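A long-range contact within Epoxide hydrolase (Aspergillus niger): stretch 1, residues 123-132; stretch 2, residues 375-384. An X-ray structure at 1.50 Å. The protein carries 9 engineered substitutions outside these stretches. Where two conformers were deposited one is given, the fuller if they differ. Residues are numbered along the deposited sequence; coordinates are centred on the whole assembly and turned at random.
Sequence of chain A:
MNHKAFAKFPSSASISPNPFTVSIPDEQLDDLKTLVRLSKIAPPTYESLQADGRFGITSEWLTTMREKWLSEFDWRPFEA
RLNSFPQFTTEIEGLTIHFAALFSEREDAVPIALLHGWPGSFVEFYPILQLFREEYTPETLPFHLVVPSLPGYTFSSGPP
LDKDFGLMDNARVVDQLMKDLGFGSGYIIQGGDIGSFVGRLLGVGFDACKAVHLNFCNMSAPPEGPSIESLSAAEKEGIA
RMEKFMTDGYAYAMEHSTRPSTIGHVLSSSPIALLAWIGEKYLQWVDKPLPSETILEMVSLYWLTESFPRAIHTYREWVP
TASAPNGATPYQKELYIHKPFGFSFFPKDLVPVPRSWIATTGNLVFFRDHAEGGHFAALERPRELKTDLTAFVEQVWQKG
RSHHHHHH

Stretch 1 123-132: VEFYPILQLF
Stretch 2 375-384: HFAALERPRE

Segments far apart in sequence often meet by fitting small residues under larger ones, and this contact in an epoxide hydrolase, whose touching residues lie at least 250 positions apart, is a compact example. Stretch 1 runs from a 3-10 segment (123-125) into a helix from Tyr 126 onward. Stretch 2 forms a short helix (377-380), breaks at Arg 381 (phi/psi -131/56), and resumes as a helix at Pro 382. The nearest CA pairs cross over at first and then advance together: CA atoms lie 5.6 Å apart for Glu 124 and Leu 379, 5.7 Å for Phe 125 and Ala 378, and 5.4 Å for Ile 128 and Pro 382. Together the stretches bury 489 Å².

The close approach is made at a small side chain. Ala 378 points toward stretch 1, and its CB enters a hollow bounded by Glu 124 O at 3.2 Å, Phe 125 CD1 at 3.9 Å and Ile 128 CD1 at 4.2 Å. Phe 125 (chi1 m, chi2 -78°) directs CA-to-CB away, yet its ring end returns to meet the methyl obliquely. Ile 128 (m, t) likewise starts sideways and brings its end nearer.

Pro 382 supplies the second bump. Its CB lies 3.8 Å from both Pro 127 CB and Ile 128 CG1, and 4.2 Å from Leu 131 CD1, so three residues of one helix border it. The prolines pucker differently, C-gamma exo in Pro 127 and endo in Pro 382. Leu 131 (m, t) extends the packing to Arg 383, with its CD1 3.8 Å from Arg 383 CG and its CD2 over one face of the guanidinium. Arg 383 (m, t, t, chi4 80°) thus covers the leucine although its CA-to-CB bond points away.

At the other end, Leu 379 (m, t) reaches back so that its CD2 lies 3.8 Å from Glu 124 CA and 4.4 Å from Pro 127 CG. Glu 124 (m, t, chi3 -44°) extends alongside, its CG 4.1 Å from Leu 379 CG, and places OE2 3.0 Å from Phe 376 CD1, at the ring edge and near its plane. Phe 376 (m, chi2 -82°) occupies the N-cap position, and its own N donates to Glu 380 OE2 at 3.0 Å.

No direct hydrogen bond crosses the contact. One water links the backbones instead, donating to Glu 124 O and Ala 378 O, each 2.7 Å from the water O, and accepting from Ile 128 N, 2.9 Å from the same atom. Complementary shape is thus joined by a single polar bridge.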

ATOM      1  N   VAL A 123       3.756  22.851  -9.512  0.50  8.16           N
ATOM      2  CA  VAL A 123       3.470  22.840 -10.945  0.50  8.12           C
ATOM      3  C   VAL A 123       1.966  22.847 -11.213  0.50  8.46           C
ATOM      4  O   VAL A 123       1.507  23.404 -12.209  0.50  8.76           O
ATOM      5  CB  VAL A 123       4.132  21.620 -11.632  0.50  7.85           C
ATOM      6  CG1 VAL A 123       3.934  21.662 -13.147  0.50  7.86           C
ATOM      7  CG2 VAL A 123       5.614  21.572 -11.304  0.50  7.85           C
ATOM      8  N   GLU A 124       1.199  22.241 -10.315  0.50  8.60           N
ATOM      9  CA  GLU A 124      -0.252  22.203 -10.469  0.50  8.92           C
ATOM     10  C   GLU A 124      -0.879  23.581 -10.632  0.50  8.82           C
ATOM     11  O   GLU A 124      -1.974  23.703 -11.187  0.50  8.35           O
ATOM     12  CB  GLU A 124      -0.893  21.500  -9.285  0.50  9.18           C
ATOM     13  CG  GLU A 124      -0.602  20.031  -9.233  0.50 10.58           C
ATOM     14  CD  GLU A 124      -1.296  19.355  -8.076  0.50 11.71           C
ATOM     15  OE1 GLU A 124      -1.288  19.917  -6.962  0.50 13.03           O
ATOM     16  OE2 GLU A 124      -1.846  18.257  -8.282  0.50 12.45           O
ATOM     17  N   PHE A 125      -0.201  24.611 -10.132  1.00  8.92           N
ATOM     18  CA  PHE A 125      -0.724  25.969 -10.209  1.00  8.89           C
ATOM     19  C   PHE A 125      -0.240  26.756 -11.418  1.00  8.95           C
ATOM     20  O   PHE A 125      -0.633  27.908 -11.597  1.00  8.94           O
ATOM     21  CB  PHE A 125      -0.443  26.725  -8.903  1.00  8.66           C
ATOM     22  CG  PHE A 125      -1.247  26.222  -7.741  1.00  7.97           C
ATOM     23  CD1 PHE A 125      -2.583  26.583  -7.602  1.00  7.94           C
ATOM     24  CD2 PHE A 125      -0.681  25.368  -6.794  1.00  8.38           C
ATOM     25  CE1 PHE A 125      -3.348  26.110  -6.539  1.00  8.96           C
ATOM     26  CE2 PHE A 125      -1.433  24.893  -5.726  1.00  8.42           C
ATOM     27  CZ  PHE A 125      -2.769  25.265  -5.596  1.00  9.02           C
ATOM     28  N   TYR A 126       0.596  26.136 -12.249  1.00  9.20           N
ATOM     29  CA  TYR A 126       1.123  26.812 -13.438  1.00  9.20           C
ATOM     30  C   TYR A 126       0.038  27.276 -14.424  1.00  9.50           C
ATOM     31  O   TYR A 126       0.104  28.409 -14.890  1.00  9.28           O
ATOM     32  CB  TYR A 126       2.214  25.983 -14.127  1.00  9.43           C
ATOM     33  CG  TYR A 126       3.619  26.313 -13.647  1.00  9.12           C
ATOM     34  CD1 TYR A 126       3.877  26.602 -12.300  1.00 10.08           C
ATOM     35  CD2 TYR A 126       4.692  26.325 -14.538  1.00  9.58           C
ATOM     36  CE1 TYR A 126       5.164  26.906 -11.861  1.00  9.72           C
ATOM     37  CE2 TYR A 126       5.981  26.621 -14.104  1.00  9.75           C
ATOM     38  CZ  TYR A 126       6.206  26.914 -12.770  1.00  9.74           C
ATOM     39  OH  TYR A 126       7.482  27.209 -12.346  1.00 10.22           O
ATOM     40  N   PRO A 127      -0.959  26.419 -14.747  1.00  9.23           N
ATOM     41  CA  PRO A 127      -2.053  26.939 -15.578  1.00  9.38           C
ATOM     42  C   PRO A 127      -2.704  28.214 -15.032  1.00  9.48           C
ATOM     43  O   PRO A 127      -2.981  29.133 -15.808  1.00 10.04           O
ATOM     44  CB  PRO A 127      -3.043  25.768 -15.613  1.00  9.11           C
ATOM     45  CG  PRO A 127      -2.150  24.571 -15.536  1.00  9.36           C
ATOM     46  CD  PRO A 127      -1.139  24.975 -14.485  1.00  9.53           C
ATOM     47  N   ILE A 128      -2.919  28.282 -13.718  1.00  9.25           N
ATOM     48  CA  ILE A 128      -3.486  29.486 -13.100  1.00  9.42           C
ATOM     49  C   ILE A 128      -2.520  30.677 -13.166  1.00  9.60           C
ATOM     50  O   ILE A 128      -2.927  31.795 -13.491  1.00  9.95           O
ATOM     51  CB  ILE A 128      -3.983  29.214 -11.656  1.00  9.16           C
ATOM     52  CG1 ILE A 128      -5.280  28.396 -11.705  1.00  9.60           C
ATOM     53  CG2 ILE A 128      -4.171  30.526 -10.875  1.00  9.90           C
ATOM     54  CD1 ILE A 128      -5.797  27.933 -10.359  1.00  9.81           C
ATOM     55  N   LEU A 129      -1.244  30.440 -12.873  1.00  9.67           N
ATOM     56  CA  LEU A 129      -0.236  31.492 -13.016  1.00  9.88           C
ATOM     57  C   LEU A 129      -0.196  32.043 -14.441  1.00 10.32           C
ATOM     58  O   LEU A 129      -0.080  33.258 -14.642  1.00 10.38           O
ATOM     59  CB  LEU A 129       1.152  31.000 -12.584  1.00  9.87           C
ATOM     60  CG  LEU A 129       1.341  30.625 -11.108  1.00 10.20           C
ATOM     61  CD1 LEU A 129       2.802  30.291 -10.855  1.00 10.49           C
ATOM     62  CD2 LEU A 129       0.865  31.729 -10.169  1.00 11.46           C
ATOM     63  N   GLN A 130      -0.313  31.152 -15.425  1.00 10.57           N
ATOM     64  CA  GLN A 130      -0.311  31.553 -16.832  1.00 11.45           C
ATOM     65  C   GLN A 130      -1.491  32.469 -17.150  1.00 11.33           C
ATOM     66  O   GLN A 130      -1.322  33.493 -17.816  1.00 11.51           O
ATOM     67  CB  GLN A 130      -0.314  30.325 -17.747  1.00 11.45           C
ATOM     68  CG  GLN A 130      -0.293  30.657 -19.249  1.00 13.83           C
ATOM     69  CD  GLN A 130       0.979  31.378 -19.692  1.00 17.76           C
ATOM     70  OE1 GLN A 130       2.062  31.155 -19.148  1.00 20.63           O
ATOM     71  NE2 GLN A 130       0.848  32.238 -20.697  1.00 19.83           N
ATOM     72  N   LEU A 131      -2.673  32.113 -16.653  1.00 11.35           N
ATOM     73  CA  LEU A 131      -3.857  32.941 -16.852  1.00 11.44           C
ATOM     74  C   LEU A 131      -3.637  34.342 -16.284  1.00 11.53           C
ATOM     75  O   LEU A 131      -3.939  35.336 -16.945  1.00 11.62           O
ATOM     76  CB  LEU A 131      -5.092  32.288 -16.231  1.00 11.59           C
ATOM     77  CG  LEU A 131      -5.608  30.996 -16.875  1.00 11.65           C
ATOM     78  CD1 LEU A 131      -6.632  30.344 -15.969  1.00 12.04           C
ATOM     79  CD2 LEU A 131      -6.194  31.242 -18.267  1.00 12.42           C
ATOM     80  N   PHE A 132      -3.083  34.419 -15.076  1.00 11.79           N
ATOM     81  CA  PHE A 132      -2.788  35.713 -14.465  1.00 12.03           C
ATOM     82  C   PHE A 132      -1.788  36.538 -15.270  1.00 12.73           C
ATOM     83  O   PHE A 132      -2.003  37.736 -15.483  1.00 12.68           O
ATOM     84  CB  PHE A 132      -2.305  35.547 -13.021  1.00 11.93           C
ATOM     85  CG  PHE A 132      -3.419  35.470 -12.017  1.00 11.93           C
ATOM     86  CD1 PHE A 132      -4.137  36.614 -11.668  1.00 11.76           C
ATOM     87  CD2 PHE A 132      -3.751  34.263 -11.413  1.00 11.82           C
ATOM     88  CE1 PHE A 132      -5.173  36.559 -10.734  1.00 12.22           C
ATOM     89  CE2 PHE A 132      -4.782  34.199 -10.476  1.00 12.06           C
ATOM     90  CZ  PHE A 132      -5.495  35.348 -10.136  1.00 12.58           C
ATOM     91  N   HIS A 375     -10.529  15.994  -8.658  1.00  9.50           N
ATOM     92  CA  HIS A 375      -9.697  16.349  -7.515  1.00  9.67           C
ATOM     93  C   HIS A 375      -8.610  17.383  -7.802  1.00  9.72           C
ATOM     94  O   HIS A 375      -8.324  18.237  -6.958  1.00  9.60           O
ATOM     95  CB  HIS A 375      -9.059  15.089  -6.940  1.00  9.35           C
ATOM     96  CG  HIS A 375      -8.094  15.364  -5.834  1.00  9.42           C
ATOM     97  ND1 HIS A 375      -8.501  15.742  -4.575  1.00  9.29           N
ATOM     98  CD2 HIS A 375      -6.741  15.334  -5.805  1.00  9.80           C
ATOM     99  CE1 HIS A 375      -7.438  15.924  -3.811  1.00  9.63           C
ATOM    100  NE2 HIS A 375      -6.358  15.683  -4.532  1.00  9.76           N
ATOM    101  N   PHE A 376      -7.985  17.285  -8.972  1.00 10.09           N
ATOM    102  CA  PHE A 376      -6.878  18.164  -9.317  1.00 10.24           C
ATOM    103  C   PHE A 376      -7.407  19.473  -9.913  1.00 10.57           C
ATOM    104  O   PHE A 376      -7.152  19.793 -11.078  1.00 10.87           O
ATOM    105  CB  PHE A 376      -5.912  17.454 -10.274  1.00 10.19           C
ATOM    106  CG  PHE A 376      -5.221  16.254  -9.668  1.00  9.86           C
ATOM    107  CD1 PHE A 376      -4.096  16.421  -8.868  1.00 10.97           C
ATOM    108  CD2 PHE A 376      -5.688  14.966  -9.898  1.00 10.16           C
ATOM    109  CE1 PHE A 376      -3.453  15.323  -8.295  1.00 11.15           C
ATOM    110  CE2 PHE A 376      -5.045  13.862  -9.344  1.00  9.92           C
ATOM    111  CZ  PHE A 376      -3.924  14.043  -8.541  1.00 10.40           C
ATOM    112  N   ALA A 377      -8.137  20.229  -9.095  1.00 10.75           N
ATOM    113  CA  ALA A 377      -8.873  21.404  -9.562  1.00 10.92           C
ATOM    114  C   ALA A 377      -8.020  22.424 -10.314  1.00 11.06           C
ATOM    115  O   ALA A 377      -8.437  22.930 -11.352  1.00 10.92           O
ATOM    116  CB  ALA A 377      -9.603  22.068  -8.412  1.00 11.27           C
ATOM    117  N   ALA A 378      -6.832  22.720  -9.794  1.00 11.65           N
ATOM    118  CA  ALA A 378      -5.937  23.679 -10.448  1.00 11.73           C
ATOM    119  C   ALA A 378      -5.495  23.216 -11.838  1.00 11.88           C
ATOM    120  O   ALA A 378      -5.306  24.042 -12.732  1.00 12.01           O
ATOM    121  CB  ALA A 378      -4.730  23.980  -9.566  1.00 11.89           C
ATOM    122  N   LEU A 379      -5.342  21.904 -12.014  1.00 11.76           N
ATOM    123  CA  LEU A 379      -4.993  21.327 -13.314  1.00 11.95           C
ATOM    124  C   LEU A 379      -6.195  21.156 -14.231  1.00 11.61           C
ATOM    125  O   LEU A 379      -6.099  21.372 -15.439  1.00 11.91           O
ATOM    126  CB  LEU A 379      -4.329  19.957 -13.139  1.00 12.53           C
ATOM    127  CG  LEU A 379      -2.893  19.846 -12.643  1.00 13.29           C
ATOM    128  CD1 LEU A 379      -2.487  18.385 -12.634  1.00 14.17           C
ATOM    129  CD2 LEU A 379      -1.945  20.652 -13.519  1.00 13.34           C
ATOM    130  N   GLU A 380      -7.317  20.730 -13.657  1.00 10.78           N
ATOM    131  CA  GLU A 380      -8.487  20.335 -14.436  1.00 10.66           C
ATOM    132  C   GLU A 380      -9.359  21.522 -14.804  1.00 10.95           C
ATOM    133  O   GLU A 380      -9.843  21.616 -15.939  1.00 11.12           O
ATOM    134  CB  GLU A 380      -9.328  19.337 -13.646  1.00 10.05           C
ATOM    135  CG  GLU A 380      -8.684  17.984 -13.425  1.00 10.12           C
ATOM    136  CD  GLU A 380      -9.599  17.052 -12.675  1.00  9.87           C
ATOM    137  OE1 GLU A 380     -10.699  16.761 -13.189  1.00 10.58           O
ATOM    138  OE2 GLU A 380      -9.230  16.622 -11.566  1.00  9.60           O
ATOM    139  N   ARG A 381      -9.570  22.411 -13.834  1.00 10.93           N
ATOM    140  CA  ARG A 381     -10.478  23.549 -13.988  1.00 11.14           C
ATOM    141  C   ARG A 381      -9.807  24.851 -13.541  1.00 10.94           C
ATOM    142  O   ARG A 381     -10.339  25.553 -12.673  1.00 10.48           O
ATOM    143  CB  ARG A 381     -11.770  23.325 -13.181  1.00 11.44           C
ATOM    144  CG  ARG A 381     -12.477  21.981 -13.394  1.00 12.96           C
ATOM    145  CD  ARG A 381     -12.868  21.729 -14.847  1.00 16.55           C
ATOM    146  NE  ARG A 381     -13.811  22.719 -15.355  1.00 18.68           N
ATOM    147  CZ  ARG A 381     -14.332  22.705 -16.581  1.00 20.43           C
ATOM    148  NH1 ARG A 381     -14.009  21.749 -17.442  1.00 21.37           N
ATOM    149  NH2 ARG A 381     -15.181  23.653 -16.946  1.00 21.08           N
ATOM    150  N   PRO A 382      -8.645  25.188 -14.137  1.00 10.97           N
ATOM    151  CA  PRO A 382      -7.911  26.366 -13.673  1.00 11.12           C
ATOM    152  C   PRO A 382      -8.703  27.669 -13.782  1.00 11.51           C
ATOM    153  O   PRO A 382      -8.626  28.503 -12.886  1.00 11.33           O
ATOM    154  CB  PRO A 382      -6.681  26.403 -14.589  1.00 11.10           C
ATOM    155  CG  PRO A 382      -7.079  25.616 -15.801  1.00 11.05           C
ATOM    156  CD  PRO A 382      -7.951  24.528 -15.259  1.00 10.89           C
ATOM    157  N   ARG A 383      -9.470  27.840 -14.857  1.00 11.62           N
ATOM    158  CA  ARG A 383     -10.264  29.059 -15.012  1.00 12.04           C
ATOM    159  C   ARG A 383     -11.288  29.215 -13.894  1.00 12.02           C
ATOM    160  O   ARG A 383     -11.434  30.298 -13.323  1.00 12.18           O
ATOM    161  CB  ARG A 383     -10.949  29.092 -16.376  1.00 12.30           C
ATOM    162  CG  ARG A 383     -10.007  29.464 -17.499  1.00 14.70           C
ATOM    163  CD  ARG A 383     -10.685  29.413 -18.863  1.00 18.16           C
ATOM    164  NE  ARG A 383      -9.847  30.033 -19.888  1.00 20.88           N
ATOM    165  CZ  ARG A 383      -8.809  29.442 -20.477  1.00 22.30           C
ATOM    166  NH1 ARG A 383      -8.463  28.203 -20.151  1.00 23.47           N
ATOM    167  NH2 ARG A 383      -8.110  30.097 -21.395  1.00 22.91           N
ATOM    168  N   GLU A 384     -11.976  28.125 -13.577  1.00 12.02           N
ATOM    169  CA  GLU A 384     -12.997  28.124 -12.536  1.00 12.16           C
ATOM    170  C   GLU A 384     -12.397  28.408 -11.160  1.00 12.13           C
ATOM    171  O   GLU A 384     -12.920  29.231 -10.405  1.00 12.02           O
ATOM    172  CB  GLU A 384     -13.755  26.791 -12.523  1.00 12.60           C
ATOM    173  CG  GLU A 384     -14.743  26.611 -13.674  1.00 14.59           C
ATOM    174  CD  GLU A 384     -14.093  26.210 -14.996  1.00 17.56           C
ATOM    175  OE1 GLU A 384     -12.885  25.869 -15.030  1.00 17.67           O
ATOM    176  OE2 GLU A 384     -14.807  26.237 -16.019  1.00 20.21           O
TER
HETATM  177  O   HOH W   1      -3.374  25.822 -12.198  1.00 12.08           O